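Local structure of YceI-like domain protein (Burkholderia cenocepacia BC7, 5IXH) at residues K10-S15 with Q153-L158; F26-A31 with T48-S53. The protein is a bacterial lipocalin that binds a long polyprenyl diphosphate inside its beta barrel and probably captures antibiotics outside the cell. All coordinates share one frame; numbering follows the deposited sequence.

Contact 1: residues K10-S15 with Q153-L158; sequences KVSAVS and QIKFHL. With OTP ((2E,6E,10E,14E,18E,22E,26E)-3,7,11,15,19,23,27,31-octamethyldotriaconta-2,6,10,14,18,22,26,30-octaenyl trihydrogen diphosphate), chain C.
Six backbone hydrogen bonds join K10-S15 to Q153-L158 as neighbouring antiparallel strands. The bonds come in reciprocal couples at the hydrogen-bonded pairs K10/H157, S12/K155 and V14/Q153. The S12 N to K155 O bond, 2.9 Å, is nearly straight at 169° and lies in the carbonyl plane, whereas K155 N approaches S12 O from above its carbonyl plane. At the non-hydrogen-bonded pairs V11/F156 and A13/I154, CA-H groups lean on carbonyls across the seam, as in F156 CA to K10 O at 3.3 Å.

The face bearing K10, S12, Q153, K155 and H157 is polar and charged, with V14 the apolar member among them. The K155 chain bends at chi3 and chi4, both near -50 to -60°, which folds its ammonium back over strand 10-15; NZ ends 3.1 Å from S12 OG and 3.3 Å from V14 CG2. Both polar ends are held by E23, whose OE2 makes a salt bridge with K155 and a hydrogen bond with S12. This carboxylate would also ease the repulsion between K10 NZ and K155 NZ, 5.1 Å apart.

The V11, A13, I154 and F156 face is apolar and looks into the barrel. V11 CG2 loosely meets F156 CB, while the F156 ring turns away and lays one face against the prenyl chain, CE2 3.6 Å from OTP C11. I154 CD1 reaches OTP C24 at 3.8 Å, and L158 CD2 presses on OTP C8 at 3.4 Å.

The pair closes the lipocalin-like barrel between its first and last strands: strand 22-34 hydrogen-bonds to the other edge of 10-15, strand 121-131 to the other edge of 151-160, and F156 spans to V111 and V113 of strand 105-118.

Contact 2: residues F26-A31 with T48-S53; sequences FKKFSA and TIDVAS. With OTP ((2E,6E,10E,14E,18E,22E,26E)-3,7,11,15,19,23,27,31-octamethyldotriaconta-2,6,10,14,18,22,26,30-octaenyl trihydrogen diphosphate), chain C.
T48 opens the second segment as the hydrogen-bonded partner of S30, the two backbones exchanging a reciprocal pair of bonds. S30 N to T48 O, 2.9 Å, lies in the carbonyl plane; in the return bond T48 N sits above the plane of S30 O. A water bonds T48 OG1 and, weakly, S30 OG.

I49 pairs with F29 without backbone bonds and turns inward between two aromatic side chains. Its CG2, anti to the backbone N, stands over one face of the F26 ring, 3.7 Å from the centroid, in a CH-pi contact offset toward the rim. The other branch carries CD1 alongside F29, 3.6 Å from CB. An off-rotamer chi2 of -100° puts it there, while CG1 faces the prenyl chain at OTP C18.

D50 N donates to K28 O. The D50 side chain runs beside that of K28, OD2 against the aliphatic CD, with the charged NZ 4.5 Å from OD2, beyond a salt bridge.

V51 begins the turn, its carbonyl O near the plane of the F26 ring at the edge, and its side chain packs on F71 and A73.

S53 ends the segment with its hydroxyl turned toward the backbone of K27 and K28. OG donates to D50 O, 2.7 Å, in the carbonyl plane, and accepts from K28 N at 2.9 Å; D50 O also takes S53 N. K27 N bonds S53 O from well above the carbonyl plane.

The chemistry is thus divided. A serine hydroxyl, donor within its own segment and acceptor from the other, ties the two segments together at K28, beside the ladder of S30/T48 and F29/I49, while F26 and I49 build a greasy wall against the ligand, with F26 CZ 3.7 Å from OTP C23.

Overall arrangement
Contacts 1 and 2 are centred 11 Å apart in one curled sheet, and contact 2 is nested within the long loop of chain that contact 1 closes. Strands 10-15 and 22-34 link them directly: V11 O and F26 N lie 2.9 Å apart, a probable hydrogen bond. V11 also joins their apolar interiors, its CG1 packing 3.6 Å from I49 CD1 and its CG2 3.8 Å from F29 CZ. Both contacts contribute to the pocket of the octaprenyl diphosphate, with A13, S15, I154, F156 and L158 from contact 1 and F26 and I49 from contact 2. All of these meet the hydrocarbon tail, consistent with a barrel interior suited to greasy molecules.

Contact 1: residues K10-S15 with Q153-L158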
loop_
_atom_site.group_PDB
_atom_site.type_symbol
_atom_site.label_atom_id
_atom_site.label_comp_id
_atom_site.label_asym_id
_atom_site.label_seq_id
_atom_site.Cartn_x
_atom_site.Cartn_y
_atom_site.Cartn_z
ATOM N N LYS A 10 1.067 -0.350 9.953
ATOM C CA LYS A 10 0.087 -1.204 9.309
ATOM C C LYS A 10 -0.070 -0.802 7.870
ATOM O O LYS A 10 -0.113 0.387 7.539
ATOM C CB LYS A 10 -1.269 -1.067 10.009
ATOM C CG LYS A 10 -2.296 -2.126 9.607
ATOM C CD LYS A 10 -3.721 -1.655 9.873
ATOM C CE LYS A 10 -4.704 -2.815 9.873
ATOM N NZ LYS A 10 -6.123 -2.352 9.856
ATOM N N VAL A 11 -0.141 -1.798 6.998
ATOM C CA VAL A 11 -0.502 -1.588 5.609
ATOM C C VAL A 11 -1.599 -2.597 5.297
ATOM O O VAL A 11 -1.430 -3.793 5.527
ATOM C CB VAL A 11 0.675 -1.816 4.666
ATOM C CG1 VAL A 11 0.250 -1.588 3.206
ATOM C CG2 VAL A 11 1.817 -0.870 5.009
ATOM N N SER A 12 -2.715 -2.094 4.785
ATOM C CA SER A 12 -3.868 -2.931 4.500
ATOM C C SER A 12 -4.478 -2.568 3.162
ATOM O O SER A 12 -4.139 -1.543 2.568
ATOM C CB SER A 12 -4.915 -2.828 5.613
ATOM O OG SER A 12 -5.498 -1.551 5.677
ATOM N N ALA A 13 -5.348 -3.444 2.676
ATOM C CA ALA A 13 -6.062 -3.223 1.432
ATOM C C ALA A 13 -7.523 -3.585 1.652
ATOM O O ALA A 13 -7.837 -4.626 2.228
ATOM C CB ALA A 13 -5.480 -4.032 0.317
ATOM N N VAL A 14 -8.391 -2.658 1.251
ATOM C CA VAL A 14 -9.824 -2.835 1.397
ATOM C C VAL A 14 -10.434 -3.009 0.021
ATOM O O VAL A 14 -10.285 -2.130 -0.840
ATOM C CB VAL A 14 -10.470 -1.622 2.060
ATOM C CG1 VAL A 14 -11.941 -1.874 2.253
ATOM C CG2 VAL A 14 -9.795 -1.316 3.395
ATOM N N SER A 15 -11.124 -4.115 -0.172
ATOM C CA SER A 15 -11.773 -4.434 -1.433
ATOM C C SER A 15 -13.268 -4.484 -1.201
ATOM O O SER A 15 -13.723 -4.431 -0.050
ATOM C CB SER A 15 -11.294 -5.787 -1.965
ATOM O OG SER A 15 -11.610 -6.848 -1.074
ATOM N N GLN A 153 -8.680 0.073 -1.963
ATOM C CA GLN A 153 -8.070 1.147 -1.204
ATOM C C GLN A 153 -6.907 0.604 -0.383
ATOM O O GLN A 153 -7.080 -0.280 0.462
ATOM C CB GLN A 153 -9.088 1.807 -0.278
ATOM C CG GLN A 153 -10.218 2.490 -1.006
ATOM C CD GLN A 153 -11.217 3.110 -0.058
ATOM O OE1 GLN A 153 -11.173 2.873 1.150
ATOM N NE2 GLN A 153 -12.126 3.915 -0.598
ATOM N N ILE A 154 -5.720 1.132 -0.635
ATOM C CA ILE A 154 -4.529 0.761 0.124
ATOM C C ILE A 154 -4.370 1.767 1.261
ATOM O O ILE A 154 -4.174 2.950 1.023
ATOM C CB ILE A 154 -3.261 0.802 -0.757
ATOM C CG1 ILE A 154 -3.397 -0.156 -1.952
ATOM C CG2 ILE A 154 -2.023 0.461 0.109
ATOM C CD1 ILE A 154 -2.290 -0.046 -2.970
ATOM N N LYS A 155 -4.480 1.306 2.491
ATOM C CA LYS A 155 -4.394 2.181 3.654
ATOM C C LYS A 155 -3.103 1.917 4.386
ATOM O O LYS A 155 -2.691 0.780 4.545
ATOM C CB LYS A 155 -5.579 1.927 4.587
ATOM C CG LYS A 155 -6.935 1.997 3.916
ATOM C CD LYS A 155 -8.050 2.327 4.906
ATOM C CE LYS A 155 -8.000 1.461 6.163
ATOM N NZ LYS A 155 -8.129 0.010 5.863
ATOM N N PHE A 156 -2.453 2.974 4.844
ATOM C CA PHE A 156 -1.240 2.797 5.606
ATOM C C PHE A 156 -1.167 3.754 6.779
ATOM O O PHE A 156 -1.657 4.886 6.740
ATOM C CB PHE A 156 -0.019 2.968 4.704
ATOM C CG PHE A 156 -0.025 4.249 3.929
ATOM C CD1 PHE A 156 0.527 5.402 4.455
ATOM C CD2 PHE A 156 -0.622 4.305 2.681
ATOM C CE1 PHE A 156 0.518 6.576 3.726
ATOM C CE2 PHE A 156 -0.642 5.472 1.955
ATOM C CZ PHE A 156 -0.082 6.612 2.485
ATOM N N HIS A 157 -0.518 3.248 7.820
ATOM C CA HIS A 157 -0.216 3.970 9.041
ATOM C C HIS A 157 1.226 3.603 9.353
ATOM O O HIS A 157 1.476 2.499 9.837
ATOM C CB HIS A 157 -1.149 3.519 10.166
ATOM C CG HIS A 157 -0.831 4.114 11.505
ATOM N ND1 HIS A 157 -1.220 5.385 11.862
ATOM C CD2 HIS A 157 -0.217 3.589 12.594
ATOM C CE1 HIS A 157 -0.827 5.634 13.100
ATOM N NE2 HIS A 157 -0.216 4.562 13.569
ATOM N N LEU A 158 2.177 4.481 9.044
ATOM C CA LEU A 158 3.592 4.212 9.265
ATOM C C LEU A 158 4.075 5.020 10.444
ATOM O O LEU A 158 3.876 6.242 10.483
ATOM C CB LEU A 158 4.430 4.589 8.044
ATOM C CG LEU A 158 4.297 3.809 6.744
ATOM C CD1 LEU A 158 2.927 3.957 6.158
ATOM C CD2 LEU A 158 5.340 4.322 5.771
HETATM O O7 OTP C . -19.685 -14.757 -1.918
HETATM P P2 OTP C . -18.531 -14.470 -2.857
HETATM O O5 OTP C . -18.421 -15.576 -3.883
HETATM O O6 OTP C . -18.758 -13.148 -3.559
HETATM O O4 OTP C . -17.179 -14.386 -2.030
HETATM P P1 OTP C . -15.726 -14.411 -2.672
HETATM O O2 OTP C . -15.286 -15.841 -2.891
HETATM O O3 OTP C . -15.724 -13.666 -3.989
HETATM O O1 OTP C . -14.740 -13.713 -1.641
HETATM C C40 OTP C . -13.899 -12.634 -2.016
HETATM C C39 OTP C . -12.916 -12.534 -0.853
HETATM C C37 OTP C . -11.943 -11.583 -0.752
HETATM C C38 OTP C . -11.067 -11.671 0.497
HETATM C C36 OTP C . -11.697 -10.481 -1.809
HETATM C C35 OTP C . -10.188 -10.442 -2.129
HETATM C C34 OTP C . -9.715 -9.031 -2.524
HETATM C C32 OTP C . -8.372 -8.739 -2.473
HETATM C C33 OTP C . -7.347 -9.790 -2.027
HETATM C C31 OTP C . -7.877 -7.337 -2.869
HETATM C C30 OTP C . -6.708 -7.466 -3.867
HETATM C C29 OTP C . -5.586 -6.597 -3.290
HETATM C C27 OTP C . -4.974 -5.603 -4.013
HETATM C C28 OTP C . -5.305 -5.251 -5.464
HETATM C C26 OTP C . -3.894 -4.813 -3.271
HETATM C C25 OTP C . -2.653 -4.602 -4.147
HETATM C C24 OTP C . -1.807 -3.779 -3.167
HETATM C C22 OTP C . -0.587 -4.205 -2.722
HETATM C C23 OTP C . 0.071 -5.512 -3.176
HETATM C C21 OTP C . 0.132 -3.285 -1.737
HETATM C C20 OTP C . 1.089 -2.452 -2.591
HETATM C C19 OTP C . 1.403 -1.204 -1.760
HETATM C C17 OTP C . 2.697 -0.766 -1.575
HETATM C C18 OTP C . 3.871 -1.517 -2.206
HETATM C C16 OTP C . 3.011 0.494 -0.749
HETATM C C15 OTP C . 1.768 1.073 -0.048
HETATM C C14 OTP C . 2.114 2.497 0.416
HETATM C C12 OTP C . 2.015 3.557 -0.459
HETATM C C13 OTP C . 1.542 3.403 -1.909
HETATM C C11 OTP C . 2.363 4.980 -0.000
HETATM C C10 OTP C . 3.365 4.990 1.161
HETATM C C9 OTP C . 3.823 6.454 1.252
HETATM C C7 OTP C . 4.914 6.818 1.998
HETATM C C8 OTP C . 5.720 5.775 2.773
HETATM C C6 OTP C . 5.298 8.310 2.014
HETATM C C5 OTP C . 5.612 8.771 3.440
HETATM C C4 OTP C . 5.403 10.297 3.416
HETATM C C2 OTP C . 6.418 11.225 3.439
HETATM C C3 OTP C . 6.016 12.700 3.408
HETATM C C1 OTP C . 7.902 10.853 3.497
#

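Contact 2: residues F26-A31 with T48-S53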
loop_
_atom_site.group_PDB
_atom_site.type_symbol
_atom_site.label_atom_id
_atom_site.label_comp_id
_atom_site.label_asym_id
_atom_site.label_seq_id
_atom_site.Cartn_x
_atom_site.Cartn_y
_atom_site.Cartn_z
ATOM N N PHE A 26 -1.094 -6.710 5.368
ATOM C CA PHE A 26 0.185 -7.329 5.093
ATOM C C PHE A 26 0.963 -7.415 6.388
ATOM O O PHE A 26 1.238 -6.399 7.032
ATOM C CB PHE A 26 0.947 -6.532 4.058
ATOM C CG PHE A 26 0.281 -6.501 2.726
ATOM C CD1 PHE A 26 0.468 -7.542 1.818
ATOM C CD2 PHE A 26 -0.529 -5.437 2.354
ATOM C CE1 PHE A 26 -0.146 -7.529 0.579
ATOM C CE2 PHE A 26 -1.137 -5.417 1.112
ATOM C CZ PHE A 26 -0.950 -6.449 0.220
ATOM N N LYS A 27 1.296 -8.621 6.808
ATOM C CA LYS A 27 1.931 -8.795 8.096
ATOM C C LYS A 27 3.443 -8.583 8.031
ATOM O O LYS A 27 4.084 -8.390 9.058
ATOM C CB LYS A 27 1.599 -10.169 8.643
ATOM C CG LYS A 27 0.108 -10.372 8.906
ATOM C CD LYS A 27 -0.448 -9.306 9.860
ATOM C CE LYS A 27 -1.907 -9.550 10.213
ATOM N NZ LYS A 27 -2.451 -8.444 11.059
ATOM N N LYS A 28 4.003 -8.615 6.833
ATOM C CA LYS A 28 5.439 -8.432 6.665
ATOM C C LYS A 28 5.722 -7.384 5.596
ATOM O O LYS A 28 5.351 -7.537 4.414
ATOM C CB LYS A 28 6.126 -9.726 6.270
ATOM C CG LYS A 28 6.091 -10.815 7.338
ATOM C CD LYS A 28 6.861 -12.055 6.863
ATOM C CE LYS A 28 6.603 -13.279 7.735
ATOM N NZ LYS A 28 7.266 -14.491 7.166
ATOM N N PHE A 29 6.368 -6.295 6.009
ATOM C CA PHE A 29 6.818 -5.271 5.092
ATOM C C PHE A 29 7.943 -4.517 5.735
ATOM O O PHE A 29 8.167 -4.630 6.933
ATOM C CB PHE A 29 5.667 -4.334 4.708
ATOM C CG PHE A 29 5.022 -3.625 5.863
ATOM C CD1 PHE A 29 5.534 -2.418 6.342
ATOM C CD2 PHE A 29 3.888 -4.152 6.454
ATOM C CE1 PHE A 29 4.922 -1.765 7.404
ATOM C CE2 PHE A 29 3.273 -3.504 7.514
ATOM C CZ PHE A 29 3.788 -2.302 7.984
ATOM N N SER A 30 8.664 -3.749 4.925
ATOM C CA SER A 30 9.651 -2.824 5.426
ATOM C C SER A 30 9.424 -1.471 4.803
ATOM O O SER A 30 8.786 -1.354 3.760
ATOM C CB SER A 30 11.037 -3.303 5.068
ATOM O OG SER A 30 11.213 -3.304 3.673
ATOM N N ALA A 31 9.956 -0.445 5.422
ATOM C CA ALA A 31 9.857 0.894 4.893
ATOM C C ALA A 31 10.973 1.752 5.437
ATOM O O ALA A 31 11.459 1.524 6.548
ATOM C CB ALA A 31 8.491 1.486 5.209
ATOM N N THR A 48 8.536 -1.772 0.895
ATOM C CA THR A 48 8.622 -3.073 0.259
ATOM C C THR A 48 7.723 -4.007 1.017
ATOM O O THR A 48 7.926 -4.243 2.215
ATOM C CB THR A 48 10.042 -3.565 0.319
ATOM O OG1 THR A 48 10.885 -2.578 -0.303
ATOM C CG2 THR A 48 10.184 -4.887 -0.395
ATOM N N ILE A 49 6.733 -4.563 0.340
ATOM C CA ILE A 49 5.765 -5.462 0.946
ATOM C C ILE A 49 6.026 -6.897 0.511
ATOM O O ILE A 49 6.218 -7.170 -0.697
ATOM C CB ILE A 49 4.358 -5.021 0.500
ATOM C CG1 ILE A 49 3.979 -3.641 1.070
ATOM C CG2 ILE A 49 3.306 -6.054 0.824
ATOM C CD1 ILE A 49 3.074 -3.655 2.282
ATOM N N ASP A 50 5.995 -7.814 1.482
ATOM C CA ASP A 50 6.028 -9.265 1.215
ATOM C C ASP A 50 4.598 -9.717 0.950
ATOM O O ASP A 50 3.794 -9.832 1.883
ATOM C CB ASP A 50 6.652 -9.961 2.423
ATOM C CG ASP A 50 6.480 -11.481 2.430
ATOM O OD1 ASP A 50 5.728 -12.048 1.622
ATOM O OD2 ASP A 50 7.104 -12.113 3.309
ATOM N N VAL A 51 4.235 -9.930 -0.310
ATOM C CA VAL A 51 2.809 -10.070 -0.631
ATOM C C VAL A 51 2.190 -11.359 -0.083
ATOM O O VAL A 51 0.998 -11.367 0.194
ATOM C CB VAL A 51 2.481 -9.888 -2.151
ATOM C CG1 VAL A 51 3.030 -8.556 -2.659
ATOM C CG2 VAL A 51 3.009 -11.004 -2.957
ATOM N N ALA A 52 2.990 -12.409 0.111
ATOM C CA ALA A 52 2.493 -13.646 0.692
ATOM C C ALA A 52 2.076 -13.490 2.144
ATOM O O ALA A 52 1.437 -14.366 2.702
ATOM C CB ALA A 52 3.554 -14.744 0.568
ATOM N N SER A 53 2.424 -12.371 2.766
ATOM C CA SER A 53 2.037 -12.104 4.148
ATOM C C SER A 53 0.663 -11.447 4.241
ATOM O O SER A 53 0.232 -11.092 5.342
ATOM C CB SER A 53 3.067 -11.215 4.840
ATOM O OG SER A 53 2.942 -9.847 4.446
HETATM O O7 OTP C . -19.685 -14.757 -1.918
HETATM P P2 OTP C . -18.531 -14.470 -2.857
HETATM O O5 OTP C . -18.421 -15.576 -3.883
HETATM O O6 OTP C . -18.758 -13.148 -3.559
HETATM O O4 OTP C . -17.179 -14.386 -2.030
HETATM P P1 OTP C . -15.726 -14.411 -2.672
HETATM O O2 OTP C . -15.286 -15.841 -2.891
HETATM O O3 OTP C . -15.724 -13.666 -3.989
HETATM O O1 OTP C . -14.740 -13.713 -1.641
HETATM C C40 OTP C . -13.899 -12.634 -2.016
HETATM C C39 OTP C . -12.916 -12.534 -0.853
HETATM C C37 OTP C . -11.943 -11.583 -0.752
HETATM C C38 OTP C . -11.067 -11.671 0.497
HETATM C C36 OTP C . -11.697 -10.481 -1.809
HETATM C C35 OTP C . -10.188 -10.442 -2.129
HETATM C C34 OTP C . -9.715 -9.031 -2.524
HETATM C C32 OTP C . -8.372 -8.739 -2.473
HETATM C C33 OTP C . -7.347 -9.790 -2.027
HETATM C C31 OTP C . -7.877 -7.337 -2.869
HETATM C C30 OTP C . -6.708 -7.466 -3.867
HETATM C C29 OTP C . -5.586 -6.597 -3.290
HETATM C C27 OTP C . -4.974 -5.603 -4.013
HETATM C C28 OTP C . -5.305 -5.251 -5.464
HETATM C C26 OTP C . -3.894 -4.813 -3.271
HETATM C C25 OTP C . -2.653 -4.602 -4.147
HETATM C C24 OTP C . -1.807 -3.779 -3.167
HETATM C C22 OTP C . -0.587 -4.205 -2.722
HETATM C C23 OTP C . 0.071 -5.512 -3.176
HETATM C C21 OTP C . 0.132 -3.285 -1.737
HETATM C C20 OTP C . 1.089 -2.452 -2.591
HETATM C C19 OTP C . 1.403 -1.204 -1.760
HETATM C C17 OTP C . 2.697 -0.766 -1.575
HETATM C C18 OTP C . 3.871 -1.517 -2.206
HETATM C C16 OTP C . 3.011 0.494 -0.749
HETATM C C15 OTP C . 1.768 1.073 -0.048
HETATM C C14 OTP C . 2.114 2.497 0.416
HETATM C C12 OTP C . 2.015 3.557 -0.459
HETATM C C13 OTP C . 1.542 3.403 -1.909
HETATM C C11 OTP C . 2.363 4.980 -0.000
HETATM C C10 OTP C . 3.365 4.990 1.161
HETATM C C9 OTP C . 3.823 6.454 1.252
HETATM C C7 OTP C . 4.914 6.818 1.998
HETATM C C8 OTP C . 5.720 5.775 2.773
HETATM C C6 OTP C . 5.298 8.310 2.014
HETATM C C5 OTP C . 5.612 8.771 3.440
HETATM C C4 OTP C . 5.403 10.297 3.416
HETATM C C2 OTP C . 6.418 11.225 3.439
HETATM C C3 OTP C . 6.016 12.700 3.408
HETATM C C1 OTP C . 7.902 10.853 3.497
HETATM O O HOH W 1 11.590 -0.440 1.731
#